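PDB 1M1F: endoribonuclease PemK from Escherichia coli, which acts as the toxin of a plasmid toxin-antitoxin system, probably an endoribonuclease that kills plasmid-free daughter cells and is neutralised by its antitoxin PemI. Local coordinates for residues P13-G16 with H17-Q20; I27-A31 with A32-V36. One frame throughout, in Å; residues are numbered along the deposited sequence.

Contact 1. Residues P13-G16 with H17-Q20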
ATOM      1  N   PRO A  13      11.028  -2.172  11.109  1.00 11.07           N
ATOM      2  CA  PRO A  13      11.644  -0.841  11.054  1.00 10.76           C
ATOM      3  C   PRO A  13      11.215  -0.052   9.829  1.00 10.85           C
ATOM      4  O   PRO A  13      10.737  -0.635   8.857  1.00 11.02           O
ATOM      5  CB  PRO A  13      13.142  -1.146  10.932  1.00 11.26           C
ATOM      6  CG  PRO A  13      13.256  -2.549  10.523  1.00 12.45           C
ATOM      7  CD  PRO A  13      11.923  -3.215  10.597  1.00 11.41           C
ATOM      8  N   THR A  14      11.422   1.261   9.874  1.00 10.84           N
ATOM      9  CA  THR A  14      10.999   2.156   8.796  1.00 11.54           C
ATOM     10  C   THR A  14      12.072   3.175   8.482  1.00 11.38           C
ATOM     11  O   THR A  14      13.069   3.295   9.206  1.00 12.39           O
ATOM     12  CB  THR A  14       9.738   2.934   9.193  1.00 12.09           C
ATOM     13  OG1 THR A  14      10.046   3.798  10.296  1.00 13.97           O
ATOM     14  CG2 THR A  14       8.637   2.007   9.696  1.00 12.09           C
ATOM     15  N   ALA A  15      11.851   3.920   7.407  1.00 10.93           N
ATOM     16  CA  ALA A  15      12.758   4.969   6.968  1.00 10.84           C
ATOM     17  C   ALA A  15      12.038   6.299   6.838  1.00 11.01           C
ATOM     18  O   ALA A  15      10.866   6.349   6.481  1.00 10.60           O
ATOM     19  CB  ALA A  15      13.366   4.598   5.632  1.00 10.96           C
ATOM     20  N   GLY A  16      12.749   7.378   7.135  1.00 11.42           N
ATOM     21  CA  GLY A  16      12.249   8.712   6.900  1.00 11.66           C
ATOM     22  C   GLY A  16      10.896   9.001   7.506  1.00 11.99           C
ATOM     23  O   GLY A  16      10.653   8.727   8.683  1.00 12.79           O
ATOM     24  N   HIS A  17      10.001   9.543   6.683  1.00 11.80           N
ATOM     25  CA  HIS A  17       8.671   9.963   7.127  1.00 12.87           C
ATOM     26  C   HIS A  17       7.668   8.806   7.249  1.00 12.17           C
ATOM     27  O   HIS A  17       6.512   9.034   7.595  1.00 12.62           O
ATOM     28  CB  HIS A  17       8.063  10.982   6.147  1.00 13.80           C
ATOM     29  CG  HIS A  17       8.820  12.271   6.014  1.00 17.29           C
ATOM     30  ND1 HIS A  17       9.747  12.490   5.017  1.00 19.68           N
ATOM     31  CD2 HIS A  17       8.730  13.435   6.703  1.00 19.85           C
ATOM     32  CE1 HIS A  17      10.221  13.720   5.118  1.00 20.89           C
ATOM     33  NE2 HIS A  17       9.624  14.313   6.135  1.00 21.17           N
ATOM     34  N   GLU A  18       8.085   7.577   6.956  1.00 11.13           N
ATOM     35  CA  GLU A  18       7.176   6.433   7.005  1.00 11.16           C
ATOM     36  C   GLU A  18       6.556   6.258   8.387  1.00 11.61           C
ATOM     37  O   GLU A  18       7.212   6.471   9.399  1.00 11.66           O
ATOM     38  CB  GLU A  18       7.919   5.159   6.597  1.00 10.60           C
ATOM     39  CG  GLU A  18       8.278   5.133   5.114  1.00  9.91           C
ATOM     40  CD  GLU A  18       9.392   4.167   4.754  1.00  9.06           C
ATOM     41  OE1 GLU A  18       9.743   3.278   5.563  1.00  8.98           O
ATOM     42  OE2 GLU A  18       9.931   4.300   3.635  1.00  7.90           O
ATOM     43  N   GLN A  19       5.285   5.880   8.425  1.00 12.12           N
ATOM     44  CA  GLN A  19       4.592   5.660   9.681  1.00 12.51           C
ATOM     45  C   GLN A  19       5.337   4.607  10.495  1.00 13.01           C
ATOM     46  O   GLN A  19       5.632   3.523   9.996  1.00 12.67           O
ATOM     47  CB  GLN A  19       3.155   5.216   9.418  1.00 12.74           C
ATOM     48  CG  GLN A  19       2.311   5.162  10.678  1.00 13.64           C
ATOM     49  CD  GLN A  19       2.108   6.529  11.306  1.00 15.93           C
ATOM     50  OE1 GLN A  19       2.436   6.734  12.475  1.00 17.79           O
ATOM     51  NE2 GLN A  19       1.580   7.463  10.534  1.00 17.49           N
ATOM     52  N   GLN A  20       5.623   4.936  11.753  1.00 13.68           N
ATOM     53  CA  GLN A  20       6.394   4.068  12.642  1.00 13.92           C
ATOM     54  C   GLN A  20       5.543   3.408  13.719  1.00 13.66           C
ATOM     55  O   GLN A  20       4.369   3.744  13.907  1.00 13.88           O
ATOM     56  CB  GLN A  20       7.475   4.875  13.384  1.00 14.53           C
ATOM     57  CG  GLN A  20       8.270   5.859  12.542  1.00 15.44           C
ATOM     58  CD  GLN A  20       9.407   6.523  13.316  1.00 17.31           C
ATOM     59  OE1 GLN A  20      10.387   6.986  12.721  1.00 20.31           O
ATOM     60  NE2 GLN A  20       9.277   6.572  14.641  1.00 17.32           N
TER
HETATM   61  O   HOH W   1      10.135   6.434   9.904  1.00 24.45           O
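OE1 of Glu18 accepts the backbone N-H of Ala15 at 2.9 Å in a nearly straight bond (166°), though the donor comes from above the carboxylate plane. OE2 turns to the second subunit, where it accepts the backbone N-H of Asp81 and forms a salt bridge with Arg85 of that subunit; together these partners satisfy the buried acid. CG of Glu18 lies beside its own backbone N (chi1 -70°) and the chain runs on extended, which carries the carboxylate back over Ala15. There the small Ala15 CB packs 3.9 Å from OE1 of Glu18. The backbone reciprocates: Glu18 N donates to Ala15 O at 3.1 Å, closing a four-residue turn whose second position is Gly16, with a positive phi of 53° that glycine adopts easily.

Elsewhere in the loop, a water is held by Thr14 OG1 at 2.7 Å, Gly16 O and Gln20 OE1, with more acceptors about it than it has protons to give. The Gln20 side chain crosses that of Thr14 at about a right angle, its CG 3.5 Å from Thr14 OG1. Thr14 CG2 rests 3.4 Å from Gln19 O. His17 ND1 is hydrogen-bonded to Asp81 of the second subunit. Ala15 to Glu18 form a type II' beta turn at the tip of the loop between strands 5-10 and 22-27, built into the homodimer interface.

Contact 2. Residues I27-A31 with A32-V36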
ATOM      1  N   ILE A  27      -7.399  -3.764   7.874  1.00  6.17           N
ATOM      2  CA  ILE A  27      -7.224  -4.606   6.692  1.00  7.00           C
ATOM      3  C   ILE A  27      -8.120  -4.132   5.557  1.00  6.79           C
ATOM      4  O   ILE A  27      -9.329  -3.983   5.710  1.00  7.30           O
ATOM      5  CB  ILE A  27      -7.477  -6.096   7.039  1.00  7.74           C
ATOM      6  CG1 ILE A  27      -6.446  -6.564   8.087  1.00 10.84           C
ATOM      7  CG2 ILE A  27      -7.418  -6.964   5.773  1.00  7.83           C
ATOM      8  CD1 ILE A  27      -6.459  -8.050   8.438  1.00 12.51           C
ATOM      9  N   VAL A  28      -7.496  -3.880   4.412  1.00  6.50           N
ATOM     10  CA  VAL A  28      -8.165  -3.398   3.204  1.00  7.30           C
ATOM     11  C   VAL A  28      -8.617  -4.516   2.266  1.00  6.80           C
ATOM     12  O   VAL A  28      -9.666  -4.418   1.636  1.00  7.52           O
ATOM     13  CB  VAL A  28      -7.192  -2.469   2.418  1.00  7.70           C
ATOM     14  CG1 VAL A  28      -7.742  -2.061   1.054  1.00  8.25           C
ATOM     15  CG2 VAL A  28      -6.857  -1.240   3.252  1.00  8.36           C
ATOM     16  N   THR A  29      -7.806  -5.561   2.153  1.00  6.96           N
ATOM     17  CA  THR A  29      -8.062  -6.633   1.201  1.00  7.28           C
ATOM     18  C   THR A  29      -9.006  -7.685   1.764  1.00  7.89           C
ATOM     19  O   THR A  29      -9.073  -7.878   2.976  1.00  8.32           O
ATOM     20  CB  THR A  29      -6.726  -7.279   0.788  1.00  6.98           C
ATOM     21  OG1 THR A  29      -5.824  -7.271   1.906  1.00  7.36           O
ATOM     22  CG2 THR A  29      -6.013  -6.453  -0.276  1.00  6.67           C
ATOM     23  N   PRO A  30      -9.722  -8.385   0.884  1.00  8.96           N
ATOM     24  CA  PRO A  30     -10.684  -9.402   1.332  1.00  9.91           C
ATOM     25  C   PRO A  30     -10.041 -10.700   1.771  1.00  9.91           C
ATOM     26  O   PRO A  30      -8.887 -10.987   1.469  1.00  9.26           O
ATOM     27  CB  PRO A  30     -11.538  -9.673   0.099  1.00 11.07           C
ATOM     28  CG  PRO A  30     -10.789  -9.158  -1.052  1.00 11.13           C
ATOM     29  CD  PRO A  30      -9.690  -8.255  -0.580  1.00  9.19           C
ATOM     30  N   ALA A  31     -10.836 -11.510   2.463  1.00 10.78           N
ATOM     31  CA  ALA A  31     -10.390 -12.786   2.998  1.00 11.27           C
ATOM     32  C   ALA A  31      -9.663 -13.687   1.997  1.00 10.82           C
ATOM     33  O   ALA A  31      -8.615 -14.234   2.323  1.00 10.97           O
ATOM     34  CB  ALA A  31     -11.585 -13.526   3.582  1.00 12.06           C
ATOM     35  N   ALA A  32     -10.231 -13.874   0.811  1.00 10.66           N
ATOM     36  CA  ALA A  32      -9.626 -14.788  -0.168  1.00 10.70           C
ATOM     37  C   ALA A  32      -8.206 -14.332  -0.538  1.00  9.83           C
ATOM     38  O   ALA A  32      -7.264 -15.121  -0.561  1.00 10.21           O
ATOM     39  CB  ALA A  32     -10.503 -14.920  -1.400  1.00 11.25           C
ATOM     40  N   PHE A  33      -8.059 -13.037  -0.786  1.00  8.79           N
ATOM     41  CA  PHE A  33      -6.766 -12.438  -1.081  1.00  7.81           C
ATOM     42  C   PHE A  33      -5.796 -12.644   0.077  1.00  8.07           C
ATOM     43  O   PHE A  33      -4.664 -13.057  -0.108  1.00  7.68           O
ATOM     44  CB  PHE A  33      -6.990 -10.951  -1.358  1.00  7.17           C
ATOM     45  CG  PHE A  33      -5.731 -10.150  -1.631  1.00  6.39           C
ATOM     46  CD1 PHE A  33      -4.840  -9.832  -0.618  1.00  6.85           C
ATOM     47  CD2 PHE A  33      -5.486  -9.663  -2.904  1.00  6.64           C
ATOM     48  CE1 PHE A  33      -3.723  -9.067  -0.885  1.00  6.70           C
ATOM     49  CE2 PHE A  33      -4.368  -8.903  -3.175  1.00  7.09           C
ATOM     50  CZ  PHE A  33      -3.485  -8.611  -2.175  1.00  6.87           C
ATOM     51  N   ASN A  34      -6.253 -12.398   1.294  1.00  8.67           N
ATOM     52  CA  ASN A  34      -5.385 -12.505   2.451  1.00  9.46           C
ATOM     53  C   ASN A  34      -4.928 -13.938   2.688  1.00 10.50           C
ATOM     54  O   ASN A  34      -3.786 -14.180   3.054  1.00 11.44           O
ATOM     55  CB  ASN A  34      -6.110 -11.970   3.682  1.00  9.24           C
ATOM     56  CG  ASN A  34      -6.512 -10.528   3.515  1.00  8.87           C
ATOM     57  OD1 ASN A  34      -5.829  -9.776   2.808  1.00  7.88           O
ATOM     58  ND2 ASN A  34      -7.617 -10.126   4.142  1.00  9.25           N
ATOM     59  N   ARG A  35      -5.836 -14.874   2.452  1.00 11.90           N
ATOM     60  CA  ARG A  35      -5.553 -16.293   2.610  1.00 13.64           C
ATOM     61  C   ARG A  35      -4.532 -16.768   1.580  1.00 14.01           C
ATOM     62  O   ARG A  35      -3.575 -17.450   1.920  1.00 15.51           O
ATOM     63  CB  ARG A  35      -6.870 -17.066   2.458  1.00 14.28           C
ATOM     64  CG  ARG A  35      -6.786 -18.569   2.424  1.00 16.40           C
ATOM     65  CD  ARG A  35      -8.168 -19.218   2.320  1.00 18.07           C
ATOM     66  NE  ARG A  35      -8.774 -19.058   0.993  1.00 19.32           N
ATOM     67  CZ  ARG A  35      -9.914 -18.417   0.735  1.00 20.39           C
ATOM     68  NH1 ARG A  35     -10.617 -17.830   1.700  1.00 20.33           N
ATOM     69  NH2 ARG A  35     -10.357 -18.352  -0.516  1.00 21.51           N
ATOM     70  N   VAL A  36      -4.718 -16.380   0.327  1.00 13.98           N
ATOM     71  CA  VAL A  36      -3.851 -16.866  -0.743  1.00 14.53           C
ATOM     72  C   VAL A  36      -2.464 -16.231  -0.701  1.00 13.95           C
ATOM     73  O   VAL A  36      -1.460 -16.915  -0.880  1.00 14.59           O
ATOM     74  CB  VAL A  36      -4.486 -16.649  -2.124  1.00 15.08           C
ATOM     75  CG1 VAL A  36      -3.535 -17.102  -3.218  1.00 16.19           C
ATOM     76  CG2 VAL A  36      -5.800 -17.404  -2.239  1.00 15.79           C
TER
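Thr29 and Asn34 are joined by two hydrogen bonds that use both ends of the asparagine amide. The hydroxyl OG1 of Thr29 donates to Asn34 OD1 at 2.7 Å, in the carbonyl plane and on a lone pair, while Asn34 ND2 reaches back to Thr29 O at 2.9 Å. The second bond is less direct: the N-H...O angle is 146° and the nitrogen stands above the carbonyl plane of Thr29. An amide suits this position because it offers an acceptor and a donor side by side, and the pair of bonds fixes which way round it lies. Ile27 adds an apolar neighbour, its CG2 3.6 Å from Asn34 ND2.

The methyl of Thr29 has a different task. CG2 sits over one face of the Phe33 ring, 3.6 Å from the centroid and 16° off the normal, a CH-pi contact. With chi1 at 34°, away from the usual staggered value, Thr29 sends its hydroxyl to the amide and its methyl to the ring. Pro30 CD packs on Phe33 CB at 3.9 Å.

Behind these side chains stands the first turn of the helix, where Asn34 N donates to Pro30 O at 3.0 Å and Arg35 N to Ala31 O. Proline fits the start, since its missing N-H costs the helix no bond there. Farther out, Thr29 OG1 also receives Val41 N, Asn34 ND2 also donates to Met1 O, and Phe57 of the second subunit meets the Phe33 ring nearly at right angles. The whole is a helix N-terminus with Pro30 at the N-cap, joining strand 22-27 to helix 31-37 in this PemK/MazF toxin.

Overall arrangement
Contact 1 comes first along the chain, in the loop between strands 5-10 and 22-27; contact 2 opens at the end of strand 22-27 and runs into helix 31-37. Strand 22-27 therefore connects them, lying between strands 5-10 and 41-46 in the antiparallel sheet. The centres of contact 1 and contact 2 are about 24 Å apart. Their nearest atoms are about 13 Å apart, so the two do not touch. Both nevertheless reach the second subunit, contact 1 largely through polar and charged partners at its Asp81 and Arg85, contact 2 through packing on Phe57, Ile108 and Leu109 of that subunit. The loop before this strand and the helix after it thus both take part in forming the homodimer.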